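Local coordinates for riboflavin kinase, putative (PDB 3BNW), which probably catalyses the ATP-dependent phosphorylation of riboflavin to FMN, the riboflavin kinase step of flavin cofactor biosynthesis, at residues A[18-23]-A[42-47]; A[58-63]-A[82-87]. All coordinates share one frame; numbering follows the deposited sequence.

Interaction 1 (A[18-23]-A[42-47]); sequences FFLRGK and IGLDKD
I42 sets one branch against the backbone of G22 and points the other at L20, where a very short antiparallel partner, 41-42, meets strand 18-25. This edge pairing belongs to a curled antiparallel sheet, as in the β-barrel of the riboflavin kinase family. Traced outward, I42 CB approaches no atom of 18-23 within 4.2 Å; its two branches make the contact. CG2, anti to the backbone N, lies 3.7 Å from G22 CA, so the methyl comes down directly on a main chain that carries no side chain there. The other branch, CG1, stands beside the backbone N (chi1 -58°), and the chain continues extended to CD1. That terminal methyl meets L20 CD2 at 4.5 Å, a loose apolar approach. L20 CD2 has a second neighbour, L44 CD2, also 4.5 Å away, so the leucine is shared by the end of the short strand and the turn after it. Beyond the two segments, I42 also touches V116 of strand 115-126, while L20 and L44 pack on helix 46-52 through V48 and M49 respectively. The chain enters that helix at D45, the N-cap residue, whose OD1 accepts a hydrogen bond from V48 N.

The backbone fixes the register at one point. G43 N donates to K23 O over 2.9 Å, and the bond is nearly straight, with 168° at the hydrogen. The same oxygen receives I42 CA at 3.4 Å in a CA-H...O contact, so two adjoining donors grip it. The reciprocal link from K23 N to G43 O is not direct: one water stands between them, accepting from K23 N at 3.0 Å and donating to G43 O at 2.6 Å.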
ATOM      1  N   PHE A  18       8.887  -5.952   0.847  1.00 24.32           N
ATOM      2  CA  PHE A  18       9.298  -5.557  -0.487  1.00 24.15           C
ATOM      3  C   PHE A  18       9.012  -4.091  -0.752  1.00 23.95           C
ATOM      4  O   PHE A  18       8.422  -3.395   0.072  1.00 23.79           O
ATOM      5  CB  PHE A  18       8.610  -6.431  -1.544  1.00 24.30           C
ATOM      6  CG  PHE A  18       7.115  -6.255  -1.608  1.00 24.04           C
ATOM      7  CD1 PHE A  18       6.553  -5.250  -2.386  1.00 24.36           C
ATOM      8  CD2 PHE A  18       6.273  -7.101  -0.902  1.00 23.33           C
ATOM      9  CE1 PHE A  18       5.181  -5.079  -2.449  1.00 24.51           C
ATOM     10  CE2 PHE A  18       4.900  -6.942  -0.963  1.00 24.72           C
ATOM     11  CZ  PHE A  18       4.351  -5.927  -1.739  1.00 24.90           C
ATOM     12  N   PHE A  19       9.455  -3.643  -1.921  1.00 24.22           N
ATOM     13  CA  PHE A  19       9.261  -2.282  -2.394  1.00 24.09           C
ATOM     14  C   PHE A  19       8.479  -2.343  -3.702  1.00 24.06           C
ATOM     15  O   PHE A  19       8.674  -3.260  -4.502  1.00 23.84           O
ATOM     16  CB  PHE A  19      10.627  -1.623  -2.609  1.00 23.84           C
ATOM     17  CG  PHE A  19      10.562  -0.262  -3.247  1.00 23.75           C
ATOM     18  CD1 PHE A  19      10.866  -0.098  -4.594  1.00 23.65           C
ATOM     19  CD2 PHE A  19      10.210   0.855  -2.499  1.00 22.85           C
ATOM     20  CE1 PHE A  19      10.814   1.157  -5.186  1.00 23.68           C
ATOM     21  CE2 PHE A  19      10.155   2.110  -3.080  1.00 23.25           C
ATOM     22  CZ  PHE A  19      10.456   2.262  -4.428  1.00 23.54           C
ATOM     23  N   LEU A  20       7.591  -1.377  -3.912  1.00 24.19           N
ATOM     24  CA  LEU A  20       6.784  -1.333  -5.127  1.00 24.22           C
ATOM     25  C   LEU A  20       6.611   0.102  -5.576  1.00 23.91           C
ATOM     26  O   LEU A  20       6.244   0.966  -4.777  1.00 24.39           O
ATOM     27  CB  LEU A  20       5.421  -1.993  -4.889  1.00 24.21           C
ATOM     28  CG  LEU A  20       4.449  -2.127  -6.072  1.00 24.43           C
ATOM     29  CD1 LEU A  20       5.106  -2.770  -7.288  1.00 23.86           C
ATOM     30  CD2 LEU A  20       3.205  -2.930  -5.654  1.00 24.74           C
ATOM     31  N   ARG A  21       6.896   0.358  -6.849  1.00 23.67           N
ATOM     32  CA  ARG A  21       6.736   1.693  -7.431  1.00 23.48           C
ATOM     33  C   ARG A  21       5.856   1.583  -8.668  1.00 23.50           C
ATOM     34  O   ARG A  21       6.092   0.726  -9.520  1.00 23.67           O
ATOM     35  CB  ARG A  21       8.098   2.293  -7.809  1.00 23.37           C
ATOM     36  CG  ARG A  21       8.013   3.671  -8.486  1.00 23.61           C
ATOM     37  CD  ARG A  21       9.391   4.260  -8.797  1.00 23.13           C
ATOM     38  NE  ARG A  21      10.205   3.375  -9.640  1.00 22.25           N
ATOM     39  CZ  ARG A  21      11.325   2.755  -9.262  1.00 21.61           C
ATOM     40  NH1 ARG A  21      11.822   2.911  -8.039  1.00 21.62           N
ATOM     41  NH2 ARG A  21      11.967   1.976 -10.123  1.00 21.65           N
ATOM     42  N   GLY A  22       4.848   2.445  -8.762  1.00 23.30           N
ATOM     43  CA  GLY A  22       3.941   2.446  -9.907  1.00 23.38           C
ATOM     44  C   GLY A  22       3.015   3.646  -9.901  1.00 23.52           C
ATOM     45  O   GLY A  22       2.886   4.326  -8.889  1.00 23.62           O
ATOM     46  N   LYS A  23       2.368   3.900 -11.037  1.00 23.78           N
ATOM     47  CA  LYS A  23       1.436   5.021 -11.168  1.00 24.13           C
ATOM     48  C   LYS A  23       0.048   4.714 -10.589  1.00 24.15           C
ATOM     49  O   LYS A  23      -0.413   3.572 -10.611  1.00 23.87           O
ATOM     50  CB  LYS A  23       1.306   5.444 -12.635  1.00 24.17           C
ATOM     51  CG  LYS A  23       2.591   6.003 -13.225  1.00 24.36           C
ATOM     52  CD  LYS A  23       2.325   7.055 -14.284  1.00 24.41           C
ATOM     53  CE  LYS A  23       3.611   7.438 -15.004  1.00 24.63           C
ATOM     54  NZ  LYS A  23       3.474   8.700 -15.784  1.00 25.18           N
ATOM     55  N   ILE A  42      -2.573   0.675  -8.131  1.00 34.54           N
ATOM     56  CA  ILE A  42      -1.226   0.868  -8.654  1.00 34.03           C
ATOM     57  C   ILE A  42      -1.119   0.079  -9.955  1.00 33.50           C
ATOM     58  O   ILE A  42      -1.430  -1.113  -9.986  1.00 33.36           O
ATOM     59  CB  ILE A  42      -0.150   0.400  -7.662  1.00 33.71           C
ATOM     60  CG1 ILE A  42      -0.301   1.149  -6.338  1.00 33.79           C
ATOM     61  CG2 ILE A  42       1.237   0.633  -8.237  1.00 32.81           C
ATOM     62  CD1 ILE A  42       0.765   0.808  -5.323  1.00 34.55           C
ATOM     63  N   GLY A  43      -0.702   0.753 -11.024  1.00 32.96           N
ATOM     64  CA  GLY A  43      -0.564   0.123 -12.334  1.00 32.63           C
ATOM     65  C   GLY A  43       0.544  -0.910 -12.350  1.00 32.40           C
ATOM     66  O   GLY A  43       1.702  -0.587 -12.088  1.00 32.36           O
ATOM     67  N   LEU A  44       0.182  -2.157 -12.648  1.00 32.08           N
ATOM     68  CA  LEU A  44       1.135  -3.259 -12.688  1.00 31.86           C
ATOM     69  C   LEU A  44       1.388  -3.699 -14.127  1.00 31.89           C
ATOM     70  O   LEU A  44       0.713  -3.250 -15.053  1.00 31.85           O
ATOM     71  CB  LEU A  44       0.608  -4.445 -11.875  1.00 31.76           C
ATOM     72  CG  LEU A  44       0.084  -4.150 -10.466  1.00 31.55           C
ATOM     73  CD1 LEU A  44      -0.424  -5.429  -9.798  1.00 30.21           C
ATOM     74  CD2 LEU A  44       1.153  -3.475  -9.614  1.00 30.59           C
ATOM     75  N   ASP A  45       2.378  -4.571 -14.298  1.00 31.97           N
ATOM     76  CA  ASP A  45       2.614  -5.269 -15.563  1.00 31.91           C
ATOM     77  C   ASP A  45       2.804  -6.757 -15.270  1.00 32.03           C
ATOM     78  O   ASP A  45       2.765  -7.165 -14.109  1.00 32.23           O
ATOM     79  CB  ASP A  45       3.815  -4.669 -16.314  1.00 31.87           C
ATOM     80  CG  ASP A  45       5.128  -4.777 -15.541  1.00 31.60           C
ATOM     81  OD1 ASP A  45       5.203  -5.512 -14.531  1.00 31.23           O
ATOM     82  OD2 ASP A  45       6.100  -4.118 -15.961  1.00 30.83           O
ATOM     83  N   LYS A  46       3.011  -7.559 -16.311  1.00 32.14           N
ATOM     84  CA  LYS A  46       3.064  -9.018 -16.167  1.00 32.44           C
ATOM     85  C   LYS A  46       4.124  -9.491 -15.166  1.00 32.44           C
ATOM     86  O   LYS A  46       3.872 -10.404 -14.372  1.00 32.41           O
ATOM     87  CB  LYS A  46       3.299  -9.687 -17.527  1.00 32.41           C
ATOM     88  CG  LYS A  46       3.073 -11.202 -17.515  1.00 32.93           C
ATOM     89  CD  LYS A  46       3.352 -11.859 -18.866  1.00 33.09           C
ATOM     90  CE  LYS A  46       2.236 -11.612 -19.878  1.00 33.80           C
ATOM     91  NZ  LYS A  46       2.290 -10.246 -20.481  1.00 34.38           N
ATOM     92  N   ASP A  47       5.299  -8.865 -15.209  1.00 32.36           N
ATOM     93  CA  ASP A  47       6.422  -9.241 -14.343  1.00 32.26           C
ATOM     94  C   ASP A  47       6.165  -8.897 -12.877  1.00 31.73           C
ATOM     95  O   ASP A  47       6.431  -9.704 -11.990  1.00 31.73           O
ATOM     96  CB  ASP A  47       7.710  -8.560 -14.827  1.00 32.64           C
ATOM     97  CG  ASP A  47       8.888  -8.789 -13.889  1.00 33.77           C
ATOM     98  OD1 ASP A  47       9.723  -9.674 -14.182  1.00 34.79           O
ATOM     99  OD2 ASP A  47       8.978  -8.080 -12.861  1.00 34.82           O
TER
HETATM  100  O   HOH W   1       2.585   1.689 -13.074  1.00 38.62           O

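Interaction 2 (A[58-63]-A[82-87])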
ATOM      1  N   LEU A  58      -4.570 -10.764   0.641  1.00 24.10           N
ATOM      2  CA  LEU A  58      -4.126 -10.140   1.893  1.00 23.60           C
ATOM      3  C   LEU A  58      -4.364  -8.643   1.945  1.00 22.72           C
ATOM      4  O   LEU A  58      -4.346  -7.963   0.917  1.00 22.45           O
ATOM      5  CB  LEU A  58      -2.625 -10.357   2.095  1.00 23.71           C
ATOM      6  CG  LEU A  58      -2.097 -11.780   2.134  1.00 24.25           C
ATOM      7  CD1 LEU A  58      -0.564 -11.736   2.211  1.00 25.02           C
ATOM      8  CD2 LEU A  58      -2.698 -12.565   3.299  1.00 23.55           C
ATOM      9  N   VAL A  59      -4.568  -8.146   3.164  1.00 22.46           N
ATOM     10  CA  VAL A  59      -4.452  -6.722   3.474  1.00 21.89           C
ATOM     11  C   VAL A  59      -3.097  -6.523   4.152  1.00 22.26           C
ATOM     12  O   VAL A  59      -2.798  -7.177   5.160  1.00 22.61           O
ATOM     13  CB  VAL A  59      -5.546  -6.230   4.438  1.00 21.73           C
ATOM     14  CG1 VAL A  59      -5.346  -4.745   4.745  1.00 19.86           C
ATOM     15  CG2 VAL A  59      -6.930  -6.491   3.862  1.00 20.20           C
ATOM     16  N   VAL A  60      -2.280  -5.633   3.591  1.00 22.14           N
ATOM     17  CA  VAL A  60      -0.917  -5.412   4.076  1.00 21.73           C
ATOM     18  C   VAL A  60      -0.745  -3.968   4.520  1.00 21.48           C
ATOM     19  O   VAL A  60      -1.620  -3.146   4.296  1.00 20.82           O
ATOM     20  CB  VAL A  60       0.148  -5.755   2.998  1.00 21.45           C
ATOM     21  CG1 VAL A  60       0.044  -7.223   2.606  1.00 21.78           C
ATOM     22  CG2 VAL A  60       0.019  -4.844   1.782  1.00 19.52           C
ATOM     23  N   TYR A  61       0.396  -3.679   5.144  1.00 21.39           N
ATOM     24  CA  TYR A  61       0.676  -2.358   5.677  1.00 20.97           C
ATOM     25  C   TYR A  61       2.143  -1.976   5.511  1.00 20.81           C
ATOM     26  O   TYR A  61       2.998  -2.828   5.272  1.00 21.06           O
ATOM     27  CB  TYR A  61       0.276  -2.302   7.154  1.00 21.10           C
ATOM     28  CG  TYR A  61       1.094  -3.190   8.069  1.00 21.04           C
ATOM     29  CD1 TYR A  61       2.249  -2.711   8.685  1.00 21.94           C
ATOM     30  CD2 TYR A  61       0.716  -4.500   8.324  1.00 20.77           C
ATOM     31  CE1 TYR A  61       3.006  -3.515   9.523  1.00 21.32           C
ATOM     32  CE2 TYR A  61       1.466  -5.310   9.166  1.00 21.05           C
ATOM     33  CZ  TYR A  61       2.613  -4.811   9.763  1.00 20.88           C
ATOM     34  OH  TYR A  61       3.370  -5.605  10.601  1.00 20.79           O
ATOM     35  N   GLY A  62       2.428  -0.684   5.647  1.00 20.63           N
ATOM     36  CA  GLY A  62       3.801  -0.188   5.573  1.00 20.19           C
ATOM     37  C   GLY A  62       3.865   1.311   5.381  1.00 19.88           C
ATOM     38  O   GLY A  62       2.943   2.027   5.754  1.00 19.36           O
ATOM     39  N   TRP A  63       4.959   1.778   4.785  1.00 20.10           N
ATOM     40  CA  TRP A  63       5.169   3.201   4.520  1.00 20.04           C
ATOM     41  C   TRP A  63       5.052   3.477   3.036  1.00 20.22           C
ATOM     42  O   TRP A  63       5.484   2.668   2.223  1.00 20.65           O
ATOM     43  CB  TRP A  63       6.557   3.632   4.982  1.00 19.99           C
ATOM     44  CG  TRP A  63       6.760   3.535   6.446  1.00 19.42           C
ATOM     45  CD1 TRP A  63       7.435   2.563   7.110  1.00 19.18           C
ATOM     46  CD2 TRP A  63       6.292   4.454   7.438  1.00 19.06           C
ATOM     47  NE1 TRP A  63       7.415   2.814   8.456  1.00 19.56           N
ATOM     48  CE2 TRP A  63       6.718   3.968   8.687  1.00 18.68           C
ATOM     49  CE3 TRP A  63       5.553   5.642   7.390  1.00 19.74           C
ATOM     50  CZ2 TRP A  63       6.432   4.624   9.887  1.00 19.07           C
ATOM     51  CZ3 TRP A  63       5.266   6.296   8.584  1.00 19.70           C
ATOM     52  CH2 TRP A  63       5.709   5.783   9.817  1.00 19.25           C
ATOM     53  N   PHE A  82       0.254   3.309   5.518  1.00 29.34           N
ATOM     54  CA  PHE A  82      -0.750   2.857   4.567  1.00 29.81           C
ATOM     55  C   PHE A  82      -1.101   1.404   4.827  1.00 29.88           C
ATOM     56  O   PHE A  82      -0.289   0.648   5.358  1.00 29.55           O
ATOM     57  CB  PHE A  82      -0.257   3.018   3.122  1.00 30.07           C
ATOM     58  CG  PHE A  82       0.568   1.866   2.638  1.00 30.81           C
ATOM     59  CD1 PHE A  82       1.941   1.857   2.817  1.00 31.44           C
ATOM     60  CD2 PHE A  82      -0.029   0.775   2.026  1.00 30.74           C
ATOM     61  CE1 PHE A  82       2.702   0.781   2.389  1.00 31.58           C
ATOM     62  CE2 PHE A  82       0.724  -0.299   1.597  1.00 30.32           C
ATOM     63  CZ  PHE A  82       2.090  -0.297   1.779  1.00 30.70           C
ATOM     64  N   ALA A  83      -2.330   1.039   4.468  1.00 30.23           N
ATOM     65  CA  ALA A  83      -2.734  -0.354   4.335  1.00 30.21           C
ATOM     66  C   ALA A  83      -3.087  -0.562   2.871  1.00 30.57           C
ATOM     67  O   ALA A  83      -3.289   0.413   2.139  1.00 31.08           O
ATOM     68  CB  ALA A  83      -3.915  -0.656   5.222  1.00 30.11           C
ATOM     69  N   ALA A  84      -3.156  -1.811   2.430  1.00 30.94           N
ATOM     70  CA  ALA A  84      -3.430  -2.095   1.020  1.00 31.13           C
ATOM     71  C   ALA A  84      -3.952  -3.499   0.829  1.00 31.50           C
ATOM     72  O   ALA A  84      -3.545  -4.418   1.542  1.00 31.52           O
ATOM     73  CB  ALA A  84      -2.163  -1.899   0.183  1.00 30.91           C
ATOM     74  N   SER A  85      -4.837  -3.664  -0.150  1.00 31.88           N
ATOM     75  CA  SER A  85      -5.352  -4.982  -0.509  1.00 32.28           C
ATOM     76  C   SER A  85      -4.676  -5.473  -1.782  1.00 32.87           C
ATOM     77  O   SER A  85      -4.608  -4.741  -2.772  1.00 32.73           O
ATOM     78  CB  SER A  85      -6.865  -4.929  -0.719  1.00 32.14           C
ATOM     79  OG  SER A  85      -7.521  -4.459   0.444  1.00 32.18           O
ATOM     80  N   ILE A  86      -4.174  -6.709  -1.746  1.00 33.68           N
ATOM     81  CA  ILE A  86      -3.598  -7.366  -2.919  1.00 34.27           C
ATOM     82  C   ILE A  86      -4.453  -8.577  -3.292  1.00 34.80           C
ATOM     83  O   ILE A  86      -4.461  -9.580  -2.571  1.00 34.45           O
ATOM     84  CB  ILE A  86      -2.133  -7.819  -2.672  1.00 34.25           C
ATOM     85  CG1 ILE A  86      -1.218  -6.609  -2.467  1.00 35.01           C
ATOM     86  CG2 ILE A  86      -1.612  -8.655  -3.844  1.00 33.63           C
ATOM     87  CD1 ILE A  86      -1.151  -6.119  -1.044  1.00 36.18           C
ATOM     88  N   GLY A  87      -5.172  -8.482  -4.411  1.00 35.60           N
ATOM     89  CA  GLY A  87      -6.003  -9.594  -4.875  1.00 36.39           C
ATOM     90  C   GLY A  87      -6.417  -9.483  -6.336  1.00 36.70           C
ATOM     91  O   GLY A  87      -6.142  -8.491  -6.995  1.00 36.82           O
TER
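A84 O is gripped by two neighbouring groups of the facing strand: V60 N donates to it over 2.7 Å, with 165° at the hydrogen and the donor in the carbonyl plane, while V59 CA adds a CA-H...O contact at 3.1 Å. V60 O answers in kind, accepting A84 N at 2.8 Å, although that donor is tilted out of the carbonyl plane. V60 and A84 thus form a hydrogen-bonded pair of an antiparallel β-sheet, and G62 with F82 forms another. The pair L58 and I86 is lopsided: I86 N donates soundly to L58 O, but the return bond from L58 N is weak. The strands run at 149° to each other, a twist consistent with a curled sheet.

On the face carrying V60, A84 and I86, V60 CG2 fits between the backbone N and the carbonyl carbon and reaches I86 CD1 at 3.3 Å, the two side chains crossing at about a right angle. The same methyl lies 4.0 Å from A84 CB. With F82 CG between the backbone N and the carbonyl carbon (chi1 85°), the ring lies against the neighbouring strand: G62 N stands 3.6 Å above the ring plane, offset toward the rim, and W63 O approaches CE1 at the edge, 3.4 Å away. The absence of a side chain on G62 lets the ring cover the main chain there. F103 and V99 of strand 98-103 touch F82 and I86.

On the opposite face, S85 OG bonds to Y102 OH and Y61 OH to Q11 OE1. The chemistry implies a buried contact in which V60, A84, G62 and F82 pair their peptide groups across the strands, while V59, Y61 and W63 bond to strand 115-126, with apolar contacts between V60, A84 and I86 on one face.

Interaction 1 closes before interaction 2 opens: helix 46-52, entered at the end of 42-47, is followed by strand 58-69. Their centres lie 13 Å apart and their nearest atoms about 6 Å apart, so they do not touch. Both nevertheless reach the same antiparallel sheet, and strand 115-126 joins them by pairing with strand 18-25 on one side and strand 58-69 on the other. V120 of that strand meets both F18 and V60, and L97 meets both L44 and I86. The two contacts therefore belong to different parts of one continuous wall, a short edge pairing and a long central one, consistent with the riboflavin kinase barrel.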